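Local structure of hypothetical protein SSO2273 (Sulfolobus solfataricus, 2X4H) at residues 107-110 with 111-115. The protein probably acts as a metal-dependent, dimeric DNA-binding transcription regulator of the DtxR/MntR family that binds zinc ions. Residues are numbered along the deposited sequence; the frame is centred on the assembly and turned at random.
Sequences KQFD and YLIPE
F109 and D110 hand their carbonyls to L112 and I113, making two overlapping beta-turns that join helix 99-107 to helix 115-124 in the metal-binding and dimerisation domain. The evidence is two i-to-i+3 bonds: L112 N to F109 O at 2.9 Å (N-H...O 156°) and the longer I113 N to D110 O at 3.3 Å. In both, the donor stands well above the carbonyl plane.

The D110 side chain folds back over the next peptide. Its CB stays beside Y111 N by connectivity alone. CG, held between the backbone N and carbonyl carbon (chi1 51°), faces Y111 N at 3.3 Å, and this brings OD1 within 2.6 Å of Y111 N, a weak, bent bond. OD1 also reaches the Y111 ring edge, in its plane, 3.5 Å from CD2, the carboxylate turned 73° from the ring. Beyond the turns OD1 forms a salt bridge with R13, while OD2 is hydrogen-bonded to ND1 of the zinc ligand H85, making D110 a second-shell residue of that site.

Farther round the Y111 edge, CE2 sits 3.6 Å from K107 O. F109 packs on I117 of the second subunit and I113 on that subunit's F109; within the chain, I113 CD1 meets the F109 ring edge 4.1 Å from CD1.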
loop_
_atom_site.group_PDB
_atom_site.type_symbol
_atom_site.label_atom_id
_atom_site.label_comp_id
_atom_site.label_asym_id
_atom_site.label_seq_id
_atom_site.Cartn_x
_atom_site.Cartn_y
_atom_site.Cartn_z
ATOM N N LYS C 107 2.718 -22.119 6.394
ATOM C CA LYS C 107 3.149 -20.873 5.743
ATOM C C LYS C 107 2.225 -20.480 4.587
ATOM O O LYS C 107 2.091 -19.298 4.285
ATOM C CB LYS C 107 4.607 -20.935 5.260
ATOM C CG LYS C 107 5.631 -20.822 6.382
ATOM C CD LYS C 107 7.072 -20.790 5.851
ATOM C CE LYS C 107 8.070 -20.745 7.001
ATOM N NZ LYS C 107 9.283 -21.566 6.737
ATOM N N GLN C 108 1.547 -21.448 3.981
ATOM C CA GLN C 108 0.627 -21.138 2.883
ATOM C C GLN C 108 -0.667 -20.419 3.288
ATOM O O GLN C 108 -1.365 -19.924 2.429
ATOM C CB GLN C 108 0.293 -22.418 2.092
ATOM C CG GLN C 108 1.491 -22.976 1.337
ATOM C CD GLN C 108 1.205 -24.292 0.658
ATOM O OE1 GLN C 108 0.202 -24.437 -0.046
ATOM N NE2 GLN C 108 2.104 -25.265 0.851
ATOM N N PHE C 109 -1.016 -20.371 4.569
ATOM C CA PHE C 109 -2.247 -19.670 4.972
ATOM C C PHE C 109 -2.248 -19.020 6.365
ATOM O O PHE C 109 -3.168 -18.259 6.678
ATOM C CB PHE C 109 -3.464 -20.606 4.842
ATOM C CG PHE C 109 -3.424 -21.801 5.747
ATOM C CD1 PHE C 109 -4.122 -21.806 6.954
ATOM C CD2 PHE C 109 -2.719 -22.948 5.376
ATOM C CE1 PHE C 109 -4.087 -22.927 7.809
ATOM C CE2 PHE C 109 -2.676 -24.064 6.215
ATOM C CZ PHE C 109 -3.363 -24.053 7.437
ATOM N N ASP C 110 -1.246 -19.316 7.196
ATOM C CA ASP C 110 -1.160 -18.714 8.530
ATOM C C ASP C 110 -1.420 -17.222 8.538
ATOM O O ASP C 110 -2.181 -16.761 9.361
ATOM C CB ASP C 110 0.166 -19.031 9.245
ATOM C CG ASP C 110 1.397 -18.743 8.414
ATOM O OD1 ASP C 110 1.338 -17.968 7.414
ATOM O OD2 ASP C 110 2.468 -19.297 8.776
ATOM N N TYR C 111 -0.809 -16.491 7.605
ATOM C CA TYR C 111 -0.913 -15.022 7.518
ATOM C C TYR C 111 -2.307 -14.504 7.121
ATOM O O TYR C 111 -2.574 -13.320 7.220
ATOM C CB TYR C 111 0.137 -14.468 6.525
ATOM C CG TYR C 111 -0.111 -14.869 5.066
ATOM C CD1 TYR C 111 -0.688 -13.969 4.169
ATOM C CD2 TYR C 111 0.219 -16.144 4.592
ATOM C CE1 TYR C 111 -0.940 -14.327 2.845
ATOM C CE2 TYR C 111 -0.037 -16.515 3.275
ATOM C CZ TYR C 111 -0.609 -15.592 2.404
ATOM O OH TYR C 111 -0.862 -15.930 1.102
ATOM N N LEU C 112 -3.197 -15.391 6.672
ATOM C CA LEU C 112 -4.566 -14.995 6.303
ATOM C C LEU C 112 -5.577 -15.197 7.441
ATOM O O LEU C 112 -6.694 -14.707 7.353
ATOM C CB LEU C 112 -5.010 -15.757 5.036
ATOM C CG LEU C 112 -4.231 -15.252 3.811
ATOM C CD1 LEU C 112 -4.088 -16.309 2.733
ATOM C CD2 LEU C 112 -4.832 -13.944 3.229
ATOM N N ILE C 113 -5.203 -15.912 8.502
ATOM C CA ILE C 113 -6.169 -16.243 9.552
ATOM C C ILE C 113 -6.382 -15.027 10.456
ATOM O O ILE C 113 -5.415 -14.463 10.937
ATOM C CB ILE C 113 -5.724 -17.458 10.426
ATOM C CG1 ILE C 113 -5.446 -18.706 9.571
ATOM C CG2 ILE C 113 -6.794 -17.818 11.430
ATOM C CD1 ILE C 113 -6.597 -19.134 8.730
ATOM N N PRO C 114 -7.647 -14.610 10.667
ATOM C CA PRO C 114 -8.003 -13.552 11.625
ATOM C C PRO C 114 -7.655 -13.853 13.096
ATOM O O PRO C 114 -7.649 -15.022 13.531
ATOM C CB PRO C 114 -9.517 -13.448 11.488
ATOM C CG PRO C 114 -9.818 -13.966 10.118
ATOM C CD PRO C 114 -8.807 -15.022 9.853
ATOM N N GLU C 115 -7.396 -12.770 13.827
ATOM C CA GLU C 115 -6.931 -12.769 15.209
ATOM C C GLU C 115 -7.783 -13.622 16.113
ATOM O O GLU C 115 -7.257 -14.399 16.938
ATOM C CB GLU C 115 -6.912 -11.321 15.743
ATOM C CG GLU C 115 -6.612 -11.176 17.266
ATOM C CD GLU C 115 -6.654 -9.725 17.786
ATOM O OE1 GLU C 115 -6.673 -8.754 16.974
ATOM O OE2 GLU C 115 -6.658 -9.564 19.030
#